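Local coordinates for protein 4-alpha-glucanotransferase (PDB 1TZ7) that is an amylomaltase (disproportionating enzyme) of the 4-alpha-glucanotransferase family, built around a parallel eight-stranded beta/alpha barrel, at residues A[112-117]-A[482-487]; A[37-42]-A[118-123]; A[28-33]-A[64-69]; A[405-410]-A[463-468]. All coordinates share one frame; numbering follows the deposited sequence.

Contact 1: residues A[112-117]-A[482-487]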
# COMPACT_ATOMS: atom_id res chain seq x y z
N LEU A 112 4.78 -15.97 17.64
CA LEU A 112 4.50 -14.59 17.24
C LEU A 112 5.75 -13.73 17.38
O LEU A 112 6.25 -13.50 18.49
CB LEU A 112 3.37 -13.99 18.10
CG LEU A 112 2.01 -14.70 18.11
CD1 LEU A 112 0.83 -13.79 18.42
CD2 LEU A 112 1.74 -15.66 16.96
N GLY A 113 6.27 -13.27 16.25
CA GLY A 113 7.38 -12.33 16.23
C GLY A 113 7.33 -11.46 15.00
O GLY A 113 6.26 -11.14 14.49
N GLU A 114 8.50 -11.07 14.51
CA GLU A 114 8.60 -10.27 13.29
C GLU A 114 8.27 -11.13 12.06
O GLU A 114 8.39 -12.35 12.09
CB GLU A 114 10.00 -9.68 13.14
CG GLU A 114 10.41 -8.76 14.29
CD GLU A 114 9.65 -7.45 14.30
OE1 GLU A 114 10.20 -6.44 13.81
OE2 GLU A 114 8.50 -7.42 14.79
N ALA A 115 7.84 -10.46 10.98
CA ALA A 115 7.47 -11.15 9.75
C ALA A 115 8.66 -11.91 9.18
O ALA A 115 9.72 -11.33 8.95
CB ALA A 115 6.94 -10.16 8.74
N LEU A 116 8.46 -13.21 8.97
CA LEU A 116 9.53 -14.08 8.53
C LEU A 116 9.49 -14.23 7.00
O LEU A 116 9.17 -15.30 6.47
CB LEU A 116 9.37 -15.47 9.19
CG LEU A 116 9.95 -15.73 10.60
CD1 LEU A 116 10.61 -14.54 11.30
CD2 LEU A 116 9.03 -16.54 11.52
N TYR A 117 9.82 -13.15 6.30
CA TYR A 117 9.63 -13.07 4.85
C TYR A 117 10.34 -14.22 4.13
O TYR A 117 9.73 -14.95 3.36
CB TYR A 117 10.11 -11.72 4.31
CG TYR A 117 9.12 -10.61 4.52
CD1 TYR A 117 9.36 -9.60 5.45
CD2 TYR A 117 7.93 -10.57 3.80
CE1 TYR A 117 8.45 -8.58 5.65
CE2 TYR A 117 7.01 -9.55 3.99
CZ TYR A 117 7.27 -8.56 4.91
OH TYR A 117 6.36 -7.55 5.11
N ARG A 482 5.19 -6.81 13.48
CA ARG A 482 3.90 -7.47 13.70
C ARG A 482 3.41 -7.24 15.11
O ARG A 482 4.20 -7.05 16.04
CB ARG A 482 4.04 -8.98 13.45
CG ARG A 482 4.48 -9.35 12.05
CD ARG A 482 3.87 -10.65 11.54
NE ARG A 482 4.34 -11.81 12.29
CZ ARG A 482 3.62 -12.91 12.51
NH1 ARG A 482 4.14 -13.91 13.20
NH2 ARG A 482 2.37 -13.01 12.04
N ILE A 483 2.09 -7.26 15.27
CA ILE A 483 1.47 -7.34 16.58
C ILE A 483 1.93 -8.60 17.29
O ILE A 483 1.87 -9.69 16.71
CB ILE A 483 -0.08 -7.34 16.44
CG1 ILE A 483 -0.56 -6.01 15.86
CG2 ILE A 483 -0.74 -7.59 17.78
CD1 ILE A 483 -1.96 -6.08 15.23
N LYS A 484 2.38 -8.46 18.54
CA LYS A 484 2.82 -9.60 19.35
C LYS A 484 1.97 -9.75 20.63
O LYS A 484 2.12 -10.72 21.37
CB LYS A 484 4.29 -9.43 19.75
CG LYS A 484 5.26 -9.39 18.58
CD LYS A 484 6.66 -8.94 19.02
CE LYS A 484 7.41 -8.25 17.89
NZ LYS A 484 6.85 -6.90 17.58
N GLU A 485 1.08 -8.78 20.88
CA GLU A 485 0.33 -8.73 22.14
C GLU A 485 -1.18 -8.80 21.87
O GLU A 485 -1.61 -8.69 20.72
CB GLU A 485 0.66 -7.43 22.90
CG GLU A 485 0.12 -6.16 22.23
CD GLU A 485 0.74 -4.89 22.79
OE1 GLU A 485 0.12 -4.25 23.67
OE2 GLU A 485 1.85 -4.53 22.35
N ASP A 486 -1.96 -9.00 22.92
CA ASP A 486 -3.43 -8.98 22.82
C ASP A 486 -3.93 -7.54 22.74
O ASP A 486 -4.13 -6.89 23.77
CB ASP A 486 -4.07 -9.70 24.01
CG ASP A 486 -5.60 -9.79 23.90
OD1 ASP A 486 -6.16 -9.38 22.86
OD2 ASP A 486 -6.32 -10.25 24.81
N TYR A 487 -4.13 -7.05 21.52
CA TYR A 487 -4.50 -5.66 21.29
C TYR A 487 -5.96 -5.36 21.67
O TYR A 487 -6.35 -4.20 21.74
CB TYR A 487 -4.27 -5.28 19.81
CG TYR A 487 -5.07 -6.12 18.84
CD1 TYR A 487 -4.54 -7.28 18.30
CD2 TYR A 487 -6.35 -5.74 18.45
CE1 TYR A 487 -5.26 -8.06 17.41
CE2 TYR A 487 -7.08 -6.51 17.56
CZ TYR A 487 -6.53 -7.67 17.04
OH TYR A 487 -7.24 -8.45 16.15
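This is a polar, partly buried contact between two irregular loops, one just before helix 117-133 and one before helix 491-500: Arg482 holds the backbone of Gly113 and Lys484 the carboxylate of Glu114, about 19 Å from the centre of the chain to the centre of the contact. The arginine lies along the loop: its CB points at 112-117, and bends at chi2 and chi3 turn NE to Gly113 O at 3.0 Å. That hydrogen bond is not straight (138° at the hydrogen), and NE sits above the carbonyl plane, 36° out of it. The aliphatic part of the arginine runs beside the same carbonyl, Arg482 CB 3.3 Å from Gly113 O. Ala115 packs its small methyl alongside, CB 4.2 Å from CD of Arg482. Farther out, Glu114 starts off pointing away, but a bend at chi2 (-70°) swings OE2 round to Lys484 NZ at 3.3 Å, a salt bridge whose hydrogen bond is weak. The same ammonium group is held more firmly by its own loop: NZ donates to Arg482 O at 3.1 Å, in the carbonyl plane. Two oxygens from different loops thus share one lysine, which is exposed, where a long, flexible charged side chain suits. Arg482 is buried, and its NH2 is satisfied beyond the pair by Ser35 O. On one side Leu116, at the N-cap position, leads into helix 117-133; on the other, Ile483 and Tyr487 rest on Met457 of helix 457-460, and Tyr487 also reaches helix 44-56.

Contact 2: residues A[37-42]-A[118-123]; sequences YGIGDL and EVVYEY
Val120, near the start of helix 117-133, is the residue of 118-123 that meets the loop first, and it pushes one methyl into the bend at Tyr37, Gly38 and Ile39. With CG1 anti to its own carbonyl carbon (chi1 -59°), that methyl comes 3.4 Å from Tyr37 O and 3.8 Å from Gly38 C. Glycine fits here twice over: phi is positive at 94°, and the absence of a side chain lets CG1 of Val120 sit against the backbone. Ile39 completes the surround of this methyl, its CG2 3.9 Å from Val120 CG1, the two branched chains crossing at about a right angle. Nearly one turn later Tyr123 follows on the same flank of the helix. Its CE2 lies 4.4 Å from Tyr37 CD1, which approaches the edge of the Tyr123 ring. Each phenol group is anchored elsewhere, Tyr123 OH at Asp106 O and Tyr37 OH at Glu94 OE1, so the rings can offer carbon to each other while their polar ends are satisfied. Between the two segments the contact is van der Waals packing, largely carbon on carbon, which implies a fit by shape; the backbone bond from Leu116 to Gly38 adds a directed tie at the helix start.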
# COMPACT_ATOMS: atom_id res chain seq x y z
N TYR A 37 1.51 -18.33 11.05
CA TYR A 37 2.35 -18.95 10.01
C TYR A 37 3.47 -18.03 9.49
O TYR A 37 3.81 -18.05 8.30
CB TYR A 37 1.47 -19.46 8.86
CG TYR A 37 0.46 -20.47 9.33
CD1 TYR A 37 0.85 -21.74 9.73
CD2 TYR A 37 -0.89 -20.14 9.40
CE1 TYR A 37 -0.08 -22.67 10.17
CE2 TYR A 37 -1.83 -21.07 9.84
CZ TYR A 37 -1.41 -22.33 10.22
OH TYR A 37 -2.33 -23.26 10.66
N GLY A 38 4.04 -17.23 10.40
CA GLY A 38 5.26 -16.49 10.12
C GLY A 38 4.98 -15.08 9.65
O GLY A 38 5.88 -14.25 9.58
N ILE A 39 3.73 -14.81 9.32
CA ILE A 39 3.33 -13.53 8.77
C ILE A 39 1.81 -13.38 8.87
O ILE A 39 1.09 -14.37 8.95
CB ILE A 39 3.79 -13.42 7.27
CG1 ILE A 39 3.65 -11.99 6.77
CG2 ILE A 39 3.00 -14.38 6.38
CD1 ILE A 39 4.52 -11.69 5.56
N GLY A 40 1.33 -12.14 8.87
CA GLY A 40 -0.10 -11.88 8.89
C GLY A 40 -0.76 -12.30 7.59
O GLY A 40 -0.13 -12.24 6.53
N ASP A 41 -2.02 -12.74 7.66
CA ASP A 41 -2.73 -13.24 6.49
C ASP A 41 -4.23 -12.86 6.50
O ASP A 41 -4.70 -12.17 7.40
CB ASP A 41 -2.56 -14.78 6.36
CG ASP A 41 -3.02 -15.53 7.60
OD1 ASP A 41 -4.13 -15.25 8.10
OD2 ASP A 41 -2.35 -16.43 8.13
N LEU A 42 -4.96 -13.32 5.49
CA LEU A 42 -6.35 -12.91 5.29
C LEU A 42 -7.32 -13.86 6.01
O LEU A 42 -8.51 -13.93 5.66
CB LEU A 42 -6.68 -12.86 3.79
CG LEU A 42 -5.75 -12.00 2.93
CD1 LEU A 42 -6.14 -12.09 1.46
CD2 LEU A 42 -5.76 -10.56 3.40
N GLU A 118 11.64 -14.36 4.38
CA GLU A 118 12.44 -15.41 3.75
C GLU A 118 11.73 -16.76 3.83
O GLU A 118 11.61 -17.48 2.82
CB GLU A 118 13.83 -15.52 4.41
CG GLU A 118 14.76 -14.35 4.12
CD GLU A 118 14.62 -13.22 5.12
OE1 GLU A 118 13.68 -13.27 5.95
OE2 GLU A 118 15.45 -12.28 5.09
N VAL A 119 11.26 -17.10 5.04
CA VAL A 119 10.72 -18.44 5.26
C VAL A 119 9.30 -18.62 4.71
O VAL A 119 8.95 -19.71 4.27
CB VAL A 119 10.83 -18.94 6.78
CG1 VAL A 119 11.58 -17.99 7.68
CG2 VAL A 119 9.52 -19.47 7.34
N VAL A 120 8.50 -17.55 4.72
CA VAL A 120 7.11 -17.65 4.25
C VAL A 120 7.01 -17.65 2.71
O VAL A 120 6.10 -18.24 2.16
CB VAL A 120 6.20 -16.54 4.84
CG1 VAL A 120 6.19 -16.61 6.37
CG2 VAL A 120 6.63 -15.16 4.37
N TYR A 121 7.96 -16.98 2.04
CA TYR A 121 8.05 -17.09 0.58
C TYR A 121 8.17 -18.54 0.17
O TYR A 121 7.50 -18.99 -0.75
CB TYR A 121 9.27 -16.30 0.04
CG TYR A 121 9.07 -14.79 0.02
CD1 TYR A 121 7.94 -14.22 -0.55
CD2 TYR A 121 10.02 -13.95 0.57
CE1 TYR A 121 7.77 -12.84 -0.57
CE2 TYR A 121 9.86 -12.57 0.56
CZ TYR A 121 8.74 -12.02 -0.01
OH TYR A 121 8.58 -10.65 -0.02
N GLU A 122 9.04 -19.27 0.86
CA GLU A 122 9.32 -20.68 0.53
C GLU A 122 8.21 -21.60 1.02
O GLU A 122 7.79 -22.52 0.31
CB GLU A 122 10.66 -21.12 1.15
CG GLU A 122 11.88 -20.67 0.37
CD GLU A 122 12.03 -21.40 -0.96
OE1 GLU A 122 11.33 -22.42 -1.16
OE2 GLU A 122 12.84 -20.95 -1.80
N TYR A 123 7.74 -21.35 2.25
CA TYR A 123 6.78 -22.23 2.91
C TYR A 123 5.38 -22.14 2.27
O TYR A 123 4.75 -23.15 2.01
CB TYR A 123 6.68 -21.89 4.40
CG TYR A 123 5.63 -22.68 5.14
CD1 TYR A 123 5.63 -24.07 5.10
CD2 TYR A 123 4.64 -22.05 5.89
CE1 TYR A 123 4.68 -24.81 5.78
CE2 TYR A 123 3.68 -22.77 6.56
CZ TYR A 123 3.70 -24.16 6.50
OH TYR A 123 2.75 -24.89 7.17

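Contact 3: residues A[28-33]-A[64-69]; sequences LHVTSL and LPLNPT
His29 presents its imidazole to Leu64 with two kinds of contact at once. CG stands anti to the backbone N (chi1 -167°), which carries the ring across to the second loop, where ND1 accepts a hydrogen bond from Leu64 N at 3.1 Å. The angle at the hydrogen is 138°, so the bond is bent, and the donor is tilted out of the ring plane. Meanwhile the leucine chain climbs over one face of the ring: Leu64 CD1 makes a CH-pi contact, 3.9 Å from the ring centroid and displaced toward the rim. The packing is tight, with Leu64 CB 3.1 Å from His29 ND1. At the ring's edge CE1 lies 3.4 Å from Pro65 O. A histidine suits the place because its flat ring supplies both an acceptor nitrogen and a face for a leucine. Both loops leave the C-terminal ends of neighbouring parallel strands, 23-27 and 60-62, of the (beta/alpha)8 barrel, the end of such barrels where active sites lie, and the centre of the contact is about 7 Å from the centre of the molecule. Val30 opens a short 3-10 segment, 30-32, and touches Leu66 loosely, CG2 to CD1 at 4.5 Å; the leucine also rests on Phe205 and Trp209 of helix 192-218. The turn is fastened from within by Ser32 N donating to His29 O at 3.0 Å and Leu33 N donating to Val30 O at 3.2 Å. In the turn, Ser32 OG bonds to Trp481 O; past it, the side chain of Leu33 packs on Ala46 and Phe49 of helix 44-56.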
# COMPACT_ATOMS: atom_id res chain seq x y z
N LEU A 28 -3.08 -0.43 9.62
CA LEU A 28 -2.47 -1.72 9.94
C LEU A 28 -2.38 -2.58 8.69
O LEU A 28 -3.39 -2.95 8.11
CB LEU A 28 -3.30 -2.45 11.01
CG LEU A 28 -2.78 -3.84 11.40
CD1 LEU A 28 -1.51 -3.72 12.24
CD2 LEU A 28 -3.85 -4.62 12.15
N HIS A 29 -1.16 -2.89 8.27
CA HIS A 29 -0.94 -3.74 7.11
C HIS A 29 -1.23 -5.19 7.46
O HIS A 29 -1.05 -5.62 8.60
CB HIS A 29 0.49 -3.60 6.63
CG HIS A 29 0.75 -4.19 5.28
ND1 HIS A 29 -0.01 -3.87 4.17
CD2 HIS A 29 1.69 -5.06 4.85
CE1 HIS A 29 0.46 -4.52 3.12
NE2 HIS A 29 1.49 -5.25 3.50
N VAL A 30 -1.67 -5.94 6.46
CA VAL A 30 -2.05 -7.33 6.65
C VAL A 30 -0.91 -8.15 7.28
O VAL A 30 -1.15 -9.01 8.11
CB VAL A 30 -2.48 -7.99 5.30
CG1 VAL A 30 -2.77 -9.46 5.49
CG2 VAL A 30 -3.71 -7.26 4.71
N THR A 31 0.34 -7.84 6.89
CA THR A 31 1.50 -8.61 7.38
C THR A 31 1.65 -8.51 8.89
O THR A 31 2.17 -9.41 9.52
CB THR A 31 2.81 -8.12 6.70
OG1 THR A 31 2.99 -6.72 6.94
CG2 THR A 31 2.73 -8.25 5.18
N SER A 32 1.20 -7.39 9.46
CA SER A 32 1.38 -7.11 10.88
C SER A 32 0.39 -7.88 11.78
O SER A 32 0.57 -7.93 12.99
CB SER A 32 1.26 -5.60 11.15
OG SER A 32 2.25 -4.88 10.44
N LEU A 33 -0.63 -8.47 11.17
CA LEU A 33 -1.58 -9.34 11.90
C LEU A 33 -0.82 -10.49 12.56
O LEU A 33 0.13 -11.02 11.98
CB LEU A 33 -2.63 -9.92 10.94
CG LEU A 33 -4.02 -9.27 10.74
CD1 LEU A 33 -4.37 -8.11 11.63
CD2 LEU A 33 -4.42 -9.06 9.28
N LEU A 64 -1.46 -1.21 3.49
CA LEU A 64 -0.49 -0.85 2.45
C LEU A 64 -0.81 -1.66 1.18
O LEU A 64 -1.72 -2.50 1.19
CB LEU A 64 0.94 -1.14 2.94
CG LEU A 64 1.24 -0.71 4.39
CD1 LEU A 64 2.61 -1.18 4.81
CD2 LEU A 64 1.11 0.80 4.54
N PRO A 65 -0.09 -1.40 0.09
CA PRO A 65 -0.34 -2.13 -1.16
C PRO A 65 -0.26 -3.64 -0.97
O PRO A 65 0.57 -4.13 -0.21
CB PRO A 65 0.79 -1.64 -2.08
CG PRO A 65 1.16 -0.30 -1.54
CD PRO A 65 0.99 -0.42 -0.05
N LEU A 66 -1.13 -4.36 -1.67
CA LEU A 66 -1.24 -5.81 -1.50
C LEU A 66 -0.47 -6.53 -2.60
O LEU A 66 -0.59 -7.74 -2.77
CB LEU A 66 -2.73 -6.23 -1.55
CG LEU A 66 -3.49 -6.34 -0.21
CD1 LEU A 66 -3.06 -5.28 0.77
CD2 LEU A 66 -5.00 -6.26 -0.47
N ASN A 67 0.34 -5.78 -3.35
CA ASN A 67 1.06 -6.33 -4.49
C ASN A 67 2.18 -7.28 -4.03
O ASN A 67 2.70 -7.16 -2.93
CB ASN A 67 1.65 -5.20 -5.33
CG ASN A 67 0.60 -4.23 -5.85
OD1 ASN A 67 0.85 -3.04 -5.97
ND2 ASN A 67 -0.60 -4.76 -6.17
N PRO A 68 2.55 -8.23 -4.90
CA PRO A 68 3.58 -9.23 -4.55
C PRO A 68 4.92 -8.58 -4.20
O PRO A 68 5.36 -7.65 -4.88
CB PRO A 68 3.71 -10.07 -5.83
CG PRO A 68 2.99 -9.31 -6.90
CD PRO A 68 2.01 -8.44 -6.25
N THR A 69 5.54 -9.06 -3.13
CA THR A 69 6.82 -8.53 -2.68
C THR A 69 7.92 -9.55 -2.89
O THR A 69 7.65 -10.72 -3.15
CB THR A 69 6.75 -8.14 -1.20
OG1 THR A 69 6.31 -9.25 -0.42
CG2 THR A 69 5.69 -7.08 -0.96

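Contact 4: residues A[405-410]-A[463-468]; sequences DLPPIR and LGNEAR
Arg468 stretches along Leu406 and Pro407 to reach Asp405, joining the segment that leads from strand 397-400 into helix 409-414 to the loop after helix 457-460, which follows the neighbouring strand 452-456 of the (beta/alpha)8 barrel. With CG anti to the backbone N (chi1 -172°) and the chain extended to NE, the guanidinium arrives where NH2 donates to Asp405 O at 2.9 Å, at 143° and tilted from the carbonyl plane. The ring of Pro407 covers one face of the same group, its CD over the centre, 3.6 Å from CZ of Arg468. A proline suits this role, since its compact, restricted ring sets a CH2 over the planar cation. Pro408 lies against the backbone of the other loop: its CB is 3.3 Å from Leu463 O and its CG 3.4 Å from Gly464 O. It occupies the N-cap position of helix 409-414, where proline's lack of an N-H costs nothing. A water spans the loops, accepting from Arg410 N at 3.0 Å and donating to Leu463 O at 2.8 Å.

The next shell sets these groups in place. Arg468 NE bonds to Asn470 O and its guanidinium makes a cation-pi contact with Tyr471, while Asp405 OD1 holds Asn470 ND2. Arg410 leads away to Asn462 O and to a salt bridge with Glu434. The 463-468 turn is closed by Ala467 N donating to Gly464 O at 3.1 Å.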
# COMPACT_ATOMS: atom_id res chain seq x y z
N ASP A 405 5.84 5.24 7.28
CA ASP A 405 7.16 5.79 6.92
C ASP A 405 7.82 6.51 8.12
O ASP A 405 8.92 7.01 8.00
CB ASP A 405 7.02 6.78 5.76
CG ASP A 405 6.72 6.09 4.46
OD1 ASP A 405 7.34 5.04 4.17
OD2 ASP A 405 5.88 6.53 3.64
N LEU A 406 7.12 6.54 9.24
CA LEU A 406 7.53 7.34 10.38
C LEU A 406 7.72 6.45 11.59
O LEU A 406 7.15 5.37 11.66
CB LEU A 406 6.46 8.39 10.70
CG LEU A 406 6.57 9.76 10.04
CD1 LEU A 406 7.15 9.68 8.64
CD2 LEU A 406 5.20 10.42 10.01
N PRO A 407 8.50 6.91 12.55
CA PRO A 407 8.52 6.28 13.87
C PRO A 407 7.15 6.44 14.52
O PRO A 407 6.50 7.46 14.30
CB PRO A 407 9.60 7.05 14.64
CG PRO A 407 9.87 8.29 13.86
CD PRO A 407 9.40 8.08 12.48
N PRO A 408 6.70 5.44 15.27
CA PRO A 408 5.50 5.61 16.09
C PRO A 408 5.67 6.77 17.05
O PRO A 408 6.80 7.09 17.43
CB PRO A 408 5.39 4.27 16.85
CG PRO A 408 6.16 3.30 16.01
CD PRO A 408 7.28 4.09 15.41
N ILE A 409 4.57 7.40 17.43
CA ILE A 409 4.60 8.63 18.24
C ILE A 409 5.53 8.53 19.46
O ILE A 409 6.24 9.48 19.78
CB ILE A 409 3.16 8.99 18.69
CG1 ILE A 409 2.36 9.58 17.52
CG2 ILE A 409 3.19 9.98 19.88
CD1 ILE A 409 2.97 10.87 16.94
N ARG A 410 5.52 7.38 20.13
CA ARG A 410 6.28 7.22 21.37
C ARG A 410 7.79 7.25 21.10
O ARG A 410 8.55 7.79 21.89
CB ARG A 410 5.90 5.92 22.08
CG ARG A 410 6.54 5.76 23.48
CD ARG A 410 6.00 4.57 24.28
NE ARG A 410 6.45 4.59 25.67
CZ ARG A 410 6.09 3.69 26.59
NH1 ARG A 410 5.26 2.71 26.28
NH2 ARG A 410 6.56 3.79 27.83
N LEU A 463 3.83 1.83 21.36
CA LEU A 463 5.12 1.21 21.06
C LEU A 463 6.12 2.24 20.55
O LEU A 463 5.73 3.28 20.02
CB LEU A 463 4.94 0.11 20.01
CG LEU A 463 4.04 -1.06 20.42
CD1 LEU A 463 3.83 -2.00 19.24
CD2 LEU A 463 4.62 -1.81 21.62
N GLY A 464 7.41 1.95 20.70
CA GLY A 464 8.46 2.90 20.39
C GLY A 464 9.10 2.67 19.02
O GLY A 464 8.48 2.12 18.12
N ASN A 465 10.35 3.10 18.89
CA ASN A 465 11.08 3.05 17.61
C ASN A 465 11.29 1.63 17.10
O ASN A 465 11.46 1.41 15.90
CB ASN A 465 12.44 3.74 17.76
CG ASN A 465 12.32 5.24 17.92
OD1 ASN A 465 12.79 5.81 18.91
ND2 ASN A 465 11.70 5.89 16.95
N GLU A 466 11.28 0.66 18.01
CA GLU A 466 11.46 -0.75 17.65
C GLU A 466 10.32 -1.27 16.76
O GLU A 466 10.49 -2.24 16.02
CB GLU A 466 11.60 -1.62 18.92
CG GLU A 466 10.27 -2.06 19.56
CD GLU A 466 9.64 -0.98 20.44
OE1 GLU A 466 8.60 -1.27 21.07
OE2 GLU A 466 10.18 0.14 20.50
N ALA A 467 9.15 -0.62 16.83
CA ALA A 467 7.97 -1.06 16.08
C ALA A 467 7.76 -0.24 14.80
O ALA A 467 6.70 -0.30 14.19
CB ALA A 467 6.73 -0.98 16.97
N ARG A 468 8.77 0.51 14.40
CA ARG A 468 8.70 1.29 13.16
C ARG A 468 8.58 0.35 11.95
O ARG A 468 9.36 -0.59 11.80
CB ARG A 468 9.95 2.16 13.02
CG ARG A 468 9.88 3.13 11.86
CD ARG A 468 11.03 4.15 11.84
NE ARG A 468 10.92 5.04 10.68
CZ ARG A 468 11.64 6.14 10.52
NH1 ARG A 468 12.52 6.51 11.44
NH2 ARG A 468 11.47 6.88 9.44
O HOH W 1 3.69 5.14 19.49

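In the fold
Contacts 1, 2 and 3 form a connected cluster, their centres about 12 to 13 Å apart, drawn together by the loop 28-42 between strand 23-27 and helix 44-56. Thr31 O accepts from Gly40 N, Ser32 O from Ile483 N and Gly38 O from Leu116 N, so each pair in the cluster shares a backbone hydrogen bond. Along the chain contact 3 closes first, contact 2 alternates with both 3 and 1, and contact 4 falls within the long span bridged by contact 1. Contact 4 lies about 15 Å from contact 1, touching it through Glu485 and Leu463, and about 23 Å from contact 2, centre to centre. Contacts 2 and 3 join early loops and helix 117-133; contact 1 brings in the C-terminal region, and contact 4 joins later barrel loops.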